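Local coordinates for SAP-like pentraxin (Limulus polyphemus, PDB 3FLP), which binds two calcium ions per subunit and, as an invertebrate lectin of the pentraxin family, probably recognises sugar-bearing ligands, at residues A[60-65]-A[132-137]; A[52-57]-A[144-149]; A[30-35]-A[107-112]. All coordinates share one frame; numbering follows the deposited sequence.

Contact 1: residues A[60-65]-A[132-137]; sequences NQFITS and HQISAG. With CA (calcium ion), chain O.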
# COMPACT_ATOMS: atom_id res chain seq x y z
N ASN A 60 -17.67 40.55 -36.57
CA ASN A 60 -18.66 39.87 -35.74
C ASN A 60 -18.84 38.39 -36.08
O ASN A 60 -19.95 37.92 -36.31
CB ASN A 60 -20.01 40.60 -35.86
CG ASN A 60 -19.97 42.01 -35.24
OD1 ASN A 60 -18.90 42.58 -35.03
ND2 ASN A 60 -21.15 42.56 -34.96
N GLN A 61 -17.73 37.65 -36.12
CA GLN A 61 -17.78 36.22 -36.43
C GLN A 61 -18.51 35.41 -35.36
O GLN A 61 -19.35 34.57 -35.66
CB GLN A 61 -16.36 35.68 -36.61
CG GLN A 61 -15.75 35.97 -37.98
CD GLN A 61 -16.28 35.05 -39.07
OE1 GLN A 61 -17.27 34.33 -38.88
NE2 GLN A 61 -15.62 35.06 -40.22
N PHE A 62 -18.19 35.69 -34.10
CA PHE A 62 -18.80 34.97 -32.99
C PHE A 62 -18.71 35.86 -31.75
O PHE A 62 -17.62 36.25 -31.35
CB PHE A 62 -18.05 33.66 -32.78
CG PHE A 62 -18.69 32.73 -31.81
CD1 PHE A 62 -18.52 32.91 -30.45
CD2 PHE A 62 -19.46 31.67 -32.26
CE1 PHE A 62 -19.11 32.04 -29.54
CE2 PHE A 62 -20.04 30.79 -31.36
CZ PHE A 62 -19.86 30.98 -30.00
N ILE A 63 -19.85 36.19 -31.16
CA ILE A 63 -19.84 37.05 -29.99
C ILE A 63 -20.85 36.62 -28.94
O ILE A 63 -22.04 36.45 -29.24
CB ILE A 63 -20.14 38.53 -30.34
CG1 ILE A 63 -20.00 38.76 -31.85
CG2 ILE A 63 -19.17 39.43 -29.59
CD1 ILE A 63 -20.38 40.16 -32.28
N THR A 64 -20.38 36.44 -27.72
CA THR A 64 -21.25 36.05 -26.61
C THR A 64 -21.55 37.29 -25.79
O THR A 64 -20.75 38.22 -25.75
CB THR A 64 -20.58 35.01 -25.68
OG1 THR A 64 -19.39 35.57 -25.12
CG2 THR A 64 -20.24 33.73 -26.46
N SER A 65 -22.70 37.30 -25.14
CA SER A 65 -23.10 38.44 -24.34
C SER A 65 -24.11 38.00 -23.29
O SER A 65 -24.59 36.86 -23.29
CB SER A 65 -23.75 39.50 -25.22
OG SER A 65 -24.87 38.95 -25.90
N HIS A 132 -22.89 27.96 -41.49
CA HIS A 132 -21.77 28.87 -41.42
C HIS A 132 -20.53 28.25 -40.81
O HIS A 132 -20.61 27.50 -39.83
CB HIS A 132 -22.11 30.13 -40.61
CG HIS A 132 -20.98 31.10 -40.51
ND1 HIS A 132 -20.54 31.84 -41.58
CD2 HIS A 132 -20.19 31.44 -39.46
CE1 HIS A 132 -19.52 32.60 -41.20
NE2 HIS A 132 -19.29 32.37 -39.92
N GLN A 133 -19.38 28.56 -41.39
CA GLN A 133 -18.09 28.09 -40.90
C GLN A 133 -17.26 29.33 -40.64
O GLN A 133 -17.03 30.13 -41.54
CB GLN A 133 -17.38 27.23 -41.95
CG GLN A 133 -17.98 25.86 -42.16
CD GLN A 133 -17.17 25.02 -43.13
OE1 GLN A 133 -15.94 24.92 -42.99
NE2 GLN A 133 -17.84 24.42 -44.11
N ILE A 134 -16.81 29.50 -39.41
CA ILE A 134 -15.99 30.65 -39.07
C ILE A 134 -14.65 30.48 -39.78
O ILE A 134 -13.93 29.51 -39.55
CB ILE A 134 -15.79 30.75 -37.54
CG1 ILE A 134 -17.15 30.93 -36.86
CG2 ILE A 134 -14.87 31.92 -37.20
CD1 ILE A 134 -17.11 30.88 -35.36
N SER A 135 -14.32 31.43 -40.65
CA SER A 135 -13.07 31.36 -41.39
C SER A 135 -11.86 31.42 -40.46
O SER A 135 -11.91 32.00 -39.38
CB SER A 135 -13.02 32.49 -42.42
OG SER A 135 -13.63 33.66 -41.92
N ALA A 136 -10.78 30.79 -40.90
CA ALA A 136 -9.53 30.72 -40.14
C ALA A 136 -8.93 32.08 -39.86
O ALA A 136 -9.10 33.02 -40.65
CB ALA A 136 -8.52 29.86 -40.90
N GLY A 137 -8.22 32.19 -38.74
CA GLY A 137 -7.57 33.45 -38.41
C GLY A 137 -8.34 34.40 -37.52
O GLY A 137 -8.01 35.59 -37.47
CA CA O . -18.39 44.58 -33.92
O HOH W 1 -20.59 45.40 -33.98

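Contact 2: residues A[52-57]-A[144-149]; sequences SCATSN and QEQDKI. With CA (calcium ion), chain O; CA (calcium ion), chain P.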
# COMPACT_ATOMS: atom_id res chain seq x y z
N SER A 52 -15.44 37.87 -27.89
CA SER A 52 -15.57 38.48 -29.21
C SER A 52 -14.51 37.94 -30.18
O SER A 52 -13.32 38.02 -29.91
CB SER A 52 -15.42 40.01 -29.09
OG SER A 52 -15.22 40.63 -30.34
N CYS A 53 -14.97 37.39 -31.30
CA CYS A 53 -14.07 36.84 -32.31
C CYS A 53 -14.26 37.58 -33.64
O CYS A 53 -15.37 37.69 -34.15
CB CYS A 53 -14.35 35.35 -32.52
SG CYS A 53 -13.25 34.60 -33.75
N ALA A 54 -13.16 38.07 -34.20
CA ALA A 54 -13.23 38.81 -35.44
C ALA A 54 -12.16 38.45 -36.47
O ALA A 54 -11.03 38.14 -36.11
CB ALA A 54 -13.14 40.30 -35.14
N THR A 55 -12.55 38.47 -37.74
CA THR A 55 -11.63 38.21 -38.85
C THR A 55 -11.55 39.51 -39.66
O THR A 55 -12.33 40.43 -39.45
CB THR A 55 -12.12 37.07 -39.77
OG1 THR A 55 -13.46 37.33 -40.21
CG2 THR A 55 -12.07 35.73 -39.04
N SER A 56 -10.59 39.59 -40.58
CA SER A 56 -10.42 40.80 -41.39
C SER A 56 -11.69 41.27 -42.10
O SER A 56 -11.98 42.46 -42.16
CB SER A 56 -9.30 40.61 -42.41
OG SER A 56 -9.59 39.51 -43.27
N ASN A 57 -12.46 40.32 -42.63
CA ASN A 57 -13.69 40.61 -43.36
C ASN A 57 -14.96 40.60 -42.52
O ASN A 57 -16.03 40.96 -43.01
CB ASN A 57 -13.86 39.56 -44.46
CG ASN A 57 -13.94 38.14 -43.89
OD1 ASN A 57 -13.00 37.67 -43.23
ND2 ASN A 57 -15.06 37.46 -44.12
N GLN A 144 -14.49 43.19 -24.38
CA GLN A 144 -14.86 44.28 -25.28
C GLN A 144 -15.38 43.68 -26.59
O GLN A 144 -15.10 42.52 -26.90
CB GLN A 144 -13.65 45.18 -25.59
CG GLN A 144 -12.97 45.87 -24.40
CD GLN A 144 -13.86 46.89 -23.68
OE1 GLN A 144 -14.79 47.45 -24.27
NE2 GLN A 144 -13.57 47.14 -22.42
N GLU A 145 -16.13 44.47 -27.35
CA GLU A 145 -16.69 44.04 -28.63
C GLU A 145 -15.83 44.66 -29.73
O GLU A 145 -15.69 45.88 -29.79
CB GLU A 145 -18.14 44.54 -28.72
CG GLU A 145 -19.08 43.74 -29.63
CD GLU A 145 -18.85 43.99 -31.11
OE1 GLU A 145 -18.88 45.16 -31.53
OE2 GLU A 145 -18.66 43.00 -31.85
N GLN A 146 -15.24 43.83 -30.60
CA GLN A 146 -14.39 44.34 -31.68
C GLN A 146 -15.17 44.83 -32.91
O GLN A 146 -16.11 44.18 -33.36
CB GLN A 146 -13.43 43.25 -32.18
CG GLN A 146 -12.51 42.64 -31.14
CD GLN A 146 -11.79 41.40 -31.68
OE1 GLN A 146 -10.79 41.50 -32.39
NE2 GLN A 146 -12.32 40.22 -31.35
N ASP A 147 -14.76 45.99 -33.44
CA ASP A 147 -15.35 46.53 -34.66
C ASP A 147 -14.23 46.52 -35.69
O ASP A 147 -14.42 46.87 -36.86
CB ASP A 147 -15.88 47.95 -34.44
CG ASP A 147 -17.20 47.97 -33.72
OD1 ASP A 147 -17.94 46.96 -33.82
OD2 ASP A 147 -17.53 48.98 -33.06
N LYS A 148 -13.06 46.10 -35.22
CA LYS A 148 -11.86 45.96 -36.03
C LYS A 148 -11.00 44.96 -35.26
O LYS A 148 -11.19 44.78 -34.05
CB LYS A 148 -11.11 47.28 -36.19
CG LYS A 148 -10.67 47.89 -34.87
CD LYS A 148 -9.47 48.82 -35.03
CE LYS A 148 -9.78 50.00 -35.93
NZ LYS A 148 -8.64 50.97 -35.92
N ILE A 149 -10.08 44.29 -35.95
CA ILE A 149 -9.23 43.31 -35.28
C ILE A 149 -8.51 43.92 -34.06
O ILE A 149 -7.69 44.82 -34.20
CB ILE A 149 -8.16 42.74 -36.23
CG1 ILE A 149 -8.84 42.07 -37.42
CG2 ILE A 149 -7.26 41.77 -35.47
CD1 ILE A 149 -9.86 41.02 -37.03
CA CA O . -18.39 44.58 -33.92
CA CA P . -19.02 47.68 -31.62
O HOH W 2 -17.01 40.95 -32.26
O HOH W 3 -17.06 47.99 -30.33
O HOH W 1 -20.59 45.40 -33.98
O HOH W 4 -21.25 47.28 -32.29

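Contact 3: residues A[30-35]-A[107-112]; sequences AVRQLT and SGVDGR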
# COMPACT_ATOMS: atom_id res chain seq x y z
N ALA A 30 -10.00 27.48 -38.43
CA ALA A 30 -11.36 27.51 -38.97
C ALA A 30 -12.16 26.53 -38.11
O ALA A 30 -11.65 25.47 -37.75
CB ALA A 30 -11.35 27.05 -40.43
N VAL A 31 -13.40 26.87 -37.78
CA VAL A 31 -14.23 25.97 -36.97
C VAL A 31 -15.66 25.95 -37.49
O VAL A 31 -16.14 26.94 -38.03
CB VAL A 31 -14.30 26.40 -35.47
CG1 VAL A 31 -12.90 26.44 -34.85
CG2 VAL A 31 -14.99 27.76 -35.35
N ARG A 32 -16.33 24.81 -37.34
CA ARG A 32 -17.72 24.75 -37.75
C ARG A 32 -18.60 24.62 -36.52
O ARG A 32 -19.83 24.66 -36.61
CB ARG A 32 -17.97 23.62 -38.76
CG ARG A 32 -17.30 22.30 -38.51
CD ARG A 32 -17.84 21.28 -39.52
NE ARG A 32 -17.47 21.59 -40.91
CZ ARG A 32 -18.15 21.14 -41.97
NH1 ARG A 32 -19.22 20.38 -41.81
NH2 ARG A 32 -17.73 21.42 -43.20
N GLN A 33 -17.96 24.50 -35.36
CA GLN A 33 -18.64 24.39 -34.08
C GLN A 33 -17.78 25.05 -33.00
O GLN A 33 -16.56 25.10 -33.12
CB GLN A 33 -18.86 22.93 -33.69
CG GLN A 33 -19.72 22.12 -34.64
CD GLN A 33 -19.80 20.66 -34.22
OE1 GLN A 33 -18.78 20.00 -34.00
NE2 GLN A 33 -21.02 20.15 -34.11
N LEU A 34 -18.42 25.54 -31.95
CA LEU A 34 -17.67 26.18 -30.89
C LEU A 34 -18.43 26.15 -29.57
O LEU A 34 -19.63 26.42 -29.52
CB LEU A 34 -17.36 27.62 -31.28
CG LEU A 34 -16.15 28.29 -30.62
CD1 LEU A 34 -14.86 27.62 -31.08
CD2 LEU A 34 -16.14 29.77 -31.01
N THR A 35 -17.72 25.82 -28.49
CA THR A 35 -18.31 25.82 -27.16
C THR A 35 -17.40 26.69 -26.30
O THR A 35 -16.20 26.43 -26.17
CB THR A 35 -18.38 24.40 -26.54
OG1 THR A 35 -19.25 23.56 -27.32
CG2 THR A 35 -18.93 24.47 -25.11
N SER A 107 -23.32 25.19 -32.96
CA SER A 107 -23.02 24.23 -34.01
C SER A 107 -23.48 24.78 -35.35
O SER A 107 -24.68 24.96 -35.58
CB SER A 107 -23.73 22.90 -33.74
OG SER A 107 -23.43 21.96 -34.75
N GLY A 108 -22.53 25.06 -36.24
CA GLY A 108 -22.88 25.57 -37.55
C GLY A 108 -23.34 24.43 -38.44
O GLY A 108 -23.93 24.67 -39.50
N VAL A 109 -23.07 23.20 -38.03
CA VAL A 109 -23.47 22.04 -38.81
C VAL A 109 -24.99 21.97 -38.92
O VAL A 109 -25.53 21.76 -40.00
CB VAL A 109 -22.94 20.71 -38.19
CG1 VAL A 109 -23.33 19.55 -39.07
CG2 VAL A 109 -21.42 20.76 -38.04
N ASP A 110 -25.68 22.15 -37.79
CA ASP A 110 -27.13 22.10 -37.78
C ASP A 110 -27.75 23.45 -37.43
O ASP A 110 -28.97 23.60 -37.45
CB ASP A 110 -27.62 21.03 -36.79
CG ASP A 110 -27.28 21.34 -35.33
OD1 ASP A 110 -26.51 22.30 -35.07
OD2 ASP A 110 -27.77 20.61 -34.45
N GLY A 111 -26.91 24.44 -37.11
CA GLY A 111 -27.41 25.76 -36.77
C GLY A 111 -28.07 25.85 -35.40
O GLY A 111 -28.89 26.73 -35.15
N ARG A 112 -27.71 24.94 -34.50
CA ARG A 112 -28.29 24.95 -33.16
C ARG A 112 -27.44 25.68 -32.14
O ARG A 112 -26.22 25.54 -32.09
CB ARG A 112 -28.54 23.52 -32.66
CG ARG A 112 -29.02 23.46 -31.22
CD ARG A 112 -29.47 22.06 -30.84
NE ARG A 112 -30.60 21.62 -31.64
CZ ARG A 112 -31.21 20.45 -31.50
NH1 ARG A 112 -30.80 19.59 -30.57
NH2 ARG A 112 -32.23 20.14 -32.28

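Contact 1: residues A[60-65]-A[132-137]
The His132 ring meets the side-chain amide of Gln61 at its edge: NE2 of His132 donates to OE1 of Gln61 over 3.0 Å, with an N-H...O angle of 155°. The acceptor lies in the imidazole plane and the donor in the plane of the Gln61 carbonyl, yet the two flat groups are twisted 34° apart and the side chains cross at about a right angle. Ile134 slides past the Gln61 side chain in the opposite direction, its CG2 branch 3.8 Å from OE1 of Gln61. The other branch of Ile134 reaches Phe62: CD1 packs 3.9 Å from CB of Phe62 and 4.0 Å from CD2 of that ring, approaching it obliquely. A bend at chi2 of Gln61 (-78°) turns CD aside from an extended course, and the amide ends between His132 and Ser135, bonding only to the former of these two. NE2 of Gln61 is 3.0 Å from OG of Ser135, but the angle is too poor for a hydrogen bond; this nitrogen is instead bonded to Thr55 OG1. Ile134 also packs on Val31 and Trp106, while Phe62 rests on Leu78 and Val80, so the apolar half belongs to the buried interior between the two sheets. Next to Gln61 in the chain, OD1 of Asn60 binds a calcium ion at 2.3 Å. Gln61 and Phe62 together face Cys53, which defines a classic beta bulge, and this corner of strand 60-68, met by the loop before strand 139-142, is a local feature of the pentraxin beta sandwich beside its calcium site.

Contact 2: residues A[52-57]-A[144-149]
OG of Ser52 is gripped twice by Gln146. That oxygen accepts two bonds from one residue: the backbone N of Gln146 at 3.2 Å, nearly straight at 168°, and NE2 of Gln146 at 3.1 Å, with OG slightly out of the plane of the Gln146 amide. OG lies anti to the backbone N of Ser52 (chi1 167°), and it gives its own proton to a water 2.6 Å away, which in turn donates to OE2 of Glu145. Further along, CD1 of Ile149 presses to within 3.2 Å of the carbonyl O of Ala54 and packs on the Ala54 methyl. The far end of the Gln146 amide is fixed separately, its OE1 accepting from the backbone N of Gly150.

Outward from this lie the metals. The backbone O of Gln146 coordinates one calcium at 2.4 Å, so the bond to Ser52 through the same residue's N places Ser52 in the second shell of that ion. OE1 of Glu145 bridges both calcium ions at 2.5 Å each, and OD1 of Asp147 bridges them too; both carboxylates are probably polarised strongly by the paired cations. Asp59 and Asn60 complete the protein ligands of the first ion, Glu154 and Glu157 those of the second. Two calcium ions sharing acidic ligands from one loop form the double-calcium site characteristic of pentraxins.

Contact 3: residues A[30-35]-A[107-112]
Gln33 and Ser107 form the close end of this contact. They are an antiparallel non-hydrogen-bonded pair with CA atoms 4.4 Å apart, and their side chains lie on the same face of the sheet. NE2 of Gln33 donates to OG of Ser107 at 3.1 Å in an almost perfectly straight bond (177°), and the acceptor lies in the amide plane. CD of Gln33 lies anti to CA (chi2 176°), which sends it outward along an extended chain; the turn of the amide beyond it is fixed jointly by Ser107 and by Gly97 and Lys41 of a neighbouring subunit, which bond to NE2 and OE1 of Gln33 respectively. Beside this pair, N of Gly108 donates to O of Arg32 at 2.8 Å.

These short, directed polar bonds contrast with the broader van der Waals contact on the partly exposed side. There CD of Arg32 touches CG2 of Val109 at 3.9 Å, the two side chains meeting obliquely, and the same methyl lies 4.0 Å from NE2 of Gln33. The turn is held from within: N of Arg112 donates to OD1 of Asp110 at 3.0 Å from above the carboxylate plane, an Asx turn, and N of Ser107 bonds to O of Arg112 at 3.0 Å. The neighbouring subunit reaches this part as well as Gln33, its Phe43 making a cation-pi contact with Arg32. Arg112 forms salt bridges with Glu126 of its own chain and Glu95 of the neighbouring subunit.

In the fold, the contact sits where strand 33-42 begins and strand 100-107 ends, just before the hairpin turn into strand 112-117. Strand 33-42 has strand 161-169 as its other neighbour in the sheet.

Along the chain the segments run 30-35, 52-57, 60-65, 107-112, 132-137, 144-149, so contact 1 is nested within the loop closed by contact 2, while contact 3 crosses both. Contacts 1 and 2, their centres about 9 Å apart, both reach the seven-stranded sheet, where strands 48-55 and 60-68 are neighbours; both also reach the same calcium ion. Contact 3 lies in the other sheet, its centre about 10 Å from that of contact 1 and about 18 Å from that of contact 2; a probable hydrogen bond, Ile134 N to Val31 O at 3.0 Å, joins it to contact 1. Contact 1 thus connects the calcium site geometrically with the start of strand 33-42, where another subunit packs.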